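Local coordinates for Epf (Streptococcus pyogenes, PDB 4ES8), which acts as a cell-surface adhesin, binding to cells through an N-terminal domain that contains a carbohydrate-binding module, at residues G41-G47 with P96-K102; Y52-L56 with F137-T141. All coordinates share one frame; numbering follows the deposited sequence. Where two conformers were deposited one is given.

Contact 1 of 2, residues G41-G47 with P96-K102; sequences GRFFSKG and PYSVAFK. With ACT (acetate ion), chain D.
Gly-41 and Lys-102, Phe-43 and Ala-100, and Ser-45 and Ser-98 face each other as the hydrogen-bonded pairs of an antiparallel ladder, with strands 41-46 and 97-102 running at 160° to one another. Six backbone bonds form the ladder. The shortest include Phe-43 N to Ala-100 O at 2.8 Å; the return bond, Ala-100 N to Phe-43 O, completes the pair. At the Lys-46 end, Gly-47 N makes a weak bond to Pro-96 O, and a water accepts from Lys-46 NZ while donating weakly to that same carbonyl.

Apolar contacts line both faces. On the face of Phe-43, Ala-100 and Lys-102, the aliphatic part of the lysine runs past the Phe-43 ring, CG lying 3.7 Å from Phe-43 CE1, before its amine reaches Ser-135 O. On the face of Phe-44, Val-99 and Tyr-97, the tyrosine ring swings toward the neighbouring strand because CG is anti to the backbone N (chi1 176°). Its CE1 comes within 3.8 Å of Phe-44 CD2, and Lys-46 CG sits at the edge of the tyrosine ring; the hydroxyl is bonded to Ser-76.

Arg-42 carries the contact's bonds to an anion. Its extended chain leaves the ladder, and NH1 and NH2 grip the two acetate oxygens side by side, NH1 to OXT at 2.8 Å and 176°. His-55 O and Trp-32 O take further bonds from the guanidinium, fixing its rotation, and Ile-57 N also holds the acetate, which probably came from the crystallisation liquor. With strands 51-54 and 186-194 on its flanks and strand 84-89 packed against Val-99 and Phe-101, this ladder is typical of one sheet of a beta-sandwich.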
# COMPACT_ATOMS: atom_id res chain seq x y z
N GLY A 41 15.56 0.30 -5.51
CA GLY A 41 15.84 0.09 -6.93
C GLY A 41 16.26 1.39 -7.60
O GLY A 41 15.87 2.49 -7.18
N ARG A 42 17.01 1.25 -8.68
CA ARG A 42 17.57 2.38 -9.41
C ARG A 42 17.56 1.96 -10.89
O ARG A 42 18.04 0.88 -11.23
CB ARG A 42 18.99 2.71 -8.89
CG ARG A 42 19.81 1.44 -8.61
CD ARG A 42 21.17 1.81 -8.03
NE ARG A 42 21.71 0.68 -7.28
CZ ARG A 42 22.73 -0.08 -7.69
NH1 ARG A 42 23.28 0.12 -8.89
NH2 ARG A 42 23.16 -1.08 -6.93
N PHE A 43 16.93 2.78 -11.73
CA PHE A 43 16.72 2.39 -13.13
C PHE A 43 16.87 3.57 -14.06
O PHE A 43 16.81 4.71 -13.60
CB PHE A 43 15.26 1.88 -13.28
CG PHE A 43 14.87 0.74 -12.37
CD1 PHE A 43 14.39 0.98 -11.08
CD2 PHE A 43 15.01 -0.58 -12.79
CE1 PHE A 43 14.03 -0.08 -10.23
CE2 PHE A 43 14.67 -1.64 -11.94
CZ PHE A 43 14.18 -1.39 -10.66
N PHE A 44 16.95 3.30 -15.38
CA PHE A 44 16.98 4.39 -16.33
C PHE A 44 16.33 3.98 -17.61
O PHE A 44 16.12 2.78 -17.86
CB PHE A 44 18.43 4.89 -16.59
CG PHE A 44 19.24 3.88 -17.37
CD1 PHE A 44 19.84 2.80 -16.73
CD2 PHE A 44 19.44 4.03 -18.73
CE1 PHE A 44 20.59 1.85 -17.45
CE2 PHE A 44 20.19 3.09 -19.47
CZ PHE A 44 20.77 2.01 -18.82
N SER A 45 16.03 4.97 -18.44
CA SER A 45 15.45 4.76 -19.75
C SER A 45 15.99 5.75 -20.75
O SER A 45 15.65 6.94 -20.69
CB SER A 45 13.93 4.87 -19.69
OG SER A 45 13.37 4.66 -20.99
N LYS A 46 16.88 5.30 -21.65
CA LYS A 46 17.38 6.21 -22.68
C LYS A 46 16.23 6.51 -23.64
O LYS A 46 15.48 5.60 -24.04
CB LYS A 46 18.56 5.58 -23.42
CG LYS A 46 19.82 5.55 -22.55
CD LYS A 46 21.04 5.01 -23.28
CE LYS A 46 21.62 6.05 -24.22
NZ LYS A 46 22.06 7.28 -23.46
N GLY A 47 16.08 7.79 -23.99
CA GLY A 47 14.95 8.21 -24.82
C GLY A 47 13.66 8.42 -24.03
O GLY A 47 12.63 8.77 -24.62
N PRO A 96 16.15 12.91 -24.87
CA PRO A 96 15.50 12.71 -23.55
C PRO A 96 16.08 11.50 -22.82
O PRO A 96 16.54 10.53 -23.44
CB PRO A 96 14.01 12.51 -23.89
CG PRO A 96 13.87 12.77 -25.38
CD PRO A 96 15.23 12.56 -25.97
N TYR A 97 16.08 11.59 -21.49
CA TYR A 97 16.65 10.54 -20.64
C TYR A 97 15.95 10.58 -19.30
O TYR A 97 15.66 11.66 -18.79
CB TYR A 97 18.14 10.80 -20.49
CG TYR A 97 18.87 9.86 -19.56
CD1 TYR A 97 19.23 8.59 -19.98
CD2 TYR A 97 19.29 10.28 -18.30
CE1 TYR A 97 19.96 7.74 -19.14
CE2 TYR A 97 19.97 9.43 -17.44
CZ TYR A 97 20.31 8.16 -17.87
OH TYR A 97 21.04 7.31 -17.07
N SER A 98 15.69 9.40 -18.72
CA SER A 98 15.00 9.35 -17.45
C SER A 98 15.66 8.42 -16.45
O SER A 98 16.07 7.32 -16.83
CB SER A 98 13.55 8.91 -17.65
OG SER A 98 12.89 8.63 -16.43
N VAL A 99 15.70 8.85 -15.18
CA VAL A 99 16.14 8.01 -14.05
C VAL A 99 14.91 7.75 -13.17
O VAL A 99 14.14 8.68 -12.90
CB VAL A 99 17.29 8.67 -13.24
CG1 VAL A 99 17.58 7.89 -11.95
CG2 VAL A 99 18.54 8.81 -14.09
N ALA A 100 14.73 6.51 -12.71
CA ALA A 100 13.63 6.19 -11.81
C ALA A 100 14.16 5.42 -10.63
O ALA A 100 15.05 4.58 -10.79
CB ALA A 100 12.57 5.38 -12.52
N PHE A 101 13.56 5.67 -9.47
CA PHE A 101 13.85 4.90 -8.27
C PHE A 101 12.64 4.09 -7.85
O PHE A 101 11.50 4.51 -8.05
CB PHE A 101 14.23 5.84 -7.11
CG PHE A 101 15.42 6.71 -7.45
CD1 PHE A 101 16.66 6.15 -7.69
CD2 PHE A 101 15.29 8.10 -7.48
CE1 PHE A 101 17.75 6.96 -8.02
CE2 PHE A 101 16.38 8.90 -7.80
CZ PHE A 101 17.61 8.33 -8.05
N LYS A 102 12.87 2.93 -7.22
CA LYS A 102 11.79 2.18 -6.60
C LYS A 102 12.08 2.10 -5.13
O LYS A 102 13.14 1.58 -4.73
CB LYS A 102 11.63 0.77 -7.21
CG LYS A 102 10.83 0.79 -8.51
CD LYS A 102 10.54 -0.64 -8.99
CE LYS A 102 9.41 -0.66 -9.97
NZ LYS A 102 8.98 -2.07 -10.29
C ACT D . 25.65 -2.51 -9.13
O ACT D . 25.00 -2.94 -8.15
OXT ACT D . 25.36 -1.53 -9.84
CH3 ACT D . 26.97 -3.19 -9.53
O HOH W 1 19.39 8.81 -23.65

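Contact 2 of 2, residues Y52-L56 with F137-T141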
# COMPACT_ATOMS: atom_id res chain seq x y z
N TYR A 52 12.20 0.57 -18.56
CA TYR A 52 13.36 0.90 -17.72
C TYR A 52 14.17 -0.34 -17.38
O TYR A 52 13.61 -1.40 -17.11
CB TYR A 52 12.86 1.50 -16.38
CG TYR A 52 12.36 2.92 -16.51
CD1 TYR A 52 11.12 3.20 -17.09
CD2 TYR A 52 13.14 3.99 -16.09
CE1 TYR A 52 10.67 4.51 -17.23
CE2 TYR A 52 12.70 5.31 -16.23
CZ TYR A 52 11.47 5.57 -16.82
OH TYR A 52 11.02 6.86 -16.95
N VAL A 53 15.49 -0.16 -17.32
CA VAL A 53 16.40 -1.21 -16.91
C VAL A 53 17.26 -0.72 -15.74
O VAL A 53 17.27 0.48 -15.43
CB VAL A 53 17.31 -1.69 -18.07
CG1 VAL A 53 16.48 -2.20 -19.25
CG2 VAL A 53 18.28 -0.59 -18.50
N PHE A 54 17.96 -1.64 -15.09
CA PHE A 54 18.69 -1.33 -13.87
C PHE A 54 19.87 -0.40 -14.13
O PHE A 54 20.60 -0.57 -15.11
CB PHE A 54 19.13 -2.64 -13.20
CG PHE A 54 19.66 -2.47 -11.80
CD1 PHE A 54 18.80 -2.33 -10.72
CD2 PHE A 54 21.04 -2.49 -11.54
CE1 PHE A 54 19.29 -2.20 -9.42
CE2 PHE A 54 21.53 -2.39 -10.24
CZ PHE A 54 20.65 -2.23 -9.18
N HIS A 55 20.05 0.61 -13.25
CA HIS A 55 21.07 1.65 -13.34
C HIS A 55 22.30 1.22 -12.57
O HIS A 55 22.44 1.48 -11.36
CB HIS A 55 20.48 2.96 -12.78
CG HIS A 55 21.35 4.18 -12.79
ND1 HIS A 55 22.50 4.28 -12.01
CD2 HIS A 55 21.16 5.36 -13.43
CE1 HIS A 55 22.98 5.51 -12.22
NE2 HIS A 55 22.21 6.20 -13.05
N LEU A 56 23.22 0.55 -13.27
CA LEU A 56 24.45 0.06 -12.63
C LEU A 56 25.34 1.20 -12.16
O LEU A 56 25.35 2.28 -12.75
CB LEU A 56 25.24 -0.85 -13.57
CG LEU A 56 24.48 -2.04 -14.14
CD1 LEU A 56 25.18 -2.56 -15.38
CD2 LEU A 56 24.30 -3.15 -13.10
N PHE A 137 11.08 -3.61 -6.08
CA PHE A 137 12.42 -3.86 -6.61
C PHE A 137 12.77 -5.26 -6.11
O PHE A 137 12.59 -5.56 -4.92
CB PHE A 137 13.38 -2.80 -6.09
CG PHE A 137 14.85 -3.17 -6.21
CD1 PHE A 137 15.39 -3.52 -7.45
CD2 PHE A 137 15.70 -3.07 -5.12
CE1 PHE A 137 16.76 -3.82 -7.58
CE2 PHE A 137 17.06 -3.36 -5.25
CZ PHE A 137 17.58 -3.73 -6.47
N ASN A 138 13.17 -6.13 -7.04
CA ASN A 138 13.35 -7.55 -6.70
C ASN A 138 14.77 -7.92 -6.24
O ASN A 138 15.07 -9.11 -6.14
CB ASN A 138 12.88 -8.43 -7.88
CG ASN A 138 13.86 -8.51 -9.02
OD1 ASN A 138 14.88 -7.84 -9.02
ND2 ASN A 138 13.60 -9.44 -9.97
N LYS A 139 15.63 -6.93 -5.88
CA LYS A 139 16.95 -7.16 -5.30
C LYS A 139 17.86 -7.97 -6.28
O LYS A 139 18.61 -8.86 -5.86
CB LYS A 139 16.82 -7.87 -3.93
CG LYS A 139 15.87 -7.13 -2.99
CD LYS A 139 15.56 -7.95 -1.72
CE LYS A 139 16.68 -7.92 -0.71
NZ LYS A 139 17.17 -6.54 -0.50
N THR A 140 17.79 -7.60 -7.57
CA THR A 140 18.68 -8.15 -8.60
C THR A 140 19.19 -7.01 -9.46
O THR A 140 18.47 -6.01 -9.63
CB THR A 140 18.00 -9.22 -9.47
OG1 THR A 140 16.98 -8.61 -10.28
CG2 THR A 140 17.40 -10.38 -8.66
N THR A 141 20.38 -7.18 -10.06
CA THR A 141 20.95 -6.13 -10.92
C THR A 141 20.40 -6.21 -12.35
O THR A 141 20.87 -5.45 -13.22
CB THR A 141 22.48 -6.16 -10.93
OG1 THR A 141 22.90 -7.46 -11.36
CG2 THR A 141 23.08 -5.80 -9.57
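Phe-54 holds CG anti to its own backbone nitrogen (chi1 -169°), and Phe-137 takes the same setting from the loop, which brings the two rings rim to rim. Their planes are only 10° apart and their centroids 5.8 Å, but neither ring lies over the other: the touch is between CE1 of Phe-54 and CE1 of Phe-137, 3.5 Å apart.

The loop then folds over one face of Phe-54. Thr-141 CA stands 3.9 Å from the centroid of the Phe-54 ring and 19° off its normal, a CH-pi contact. Thr-140 O lies above the same ring, nearer its rim. Thr-141 also packs through its methyl, CG2 lying 3.8 Å from Phe-54 CE2, while Thr-141 O comes to 3.3 Å from Phe-54 CB. Leu-56 adds a lighter touch, CD2 to Thr-141 CB at 4.1 Å.

Within the loop, Thr-140 OG1 is hydrogen-bonded to Asn-138 OD1 at 2.6 Å and also to Asp-142 OD1. Asp-143 takes a bond from the Asn-138 backbone, and Phe-137 N is bonded to Asn-104, bonds that probably help to shape the turn.

Strand 51-54 and the loop between strands 127-135 and 144-146 are thus joined by dispersion and CH-pi contact, with the loop's polar groups bonded within the loop and to residues outside the two segments, such as Asn-104 and Asp-143.

Overall arrangement
Contacts 1 and 2 lie about 10 Å apart, centre to centre, and meet through the hairpin of strands 41-46 and 51-54. Phe-44 N lies 2.8 Å from Val-53 O, probably a hydrogen bond, and Arg-42 O packs 3.3 Å from Phe-54 CD1, so the ring that carries contact 2 also lies against the first strand of contact 1. Elsewhere in the sheet, Ser-98 OG and Tyr-52 OH are 2.6 Å apart, probably bonded across strand 41-46. The acetate gripped by Arg-42 in contact 1 comes within about 4 Å of the Thr-141 side chain in contact 2; it may mark a site for an anion between the two contacts, though it probably comes from the crystallisation liquor.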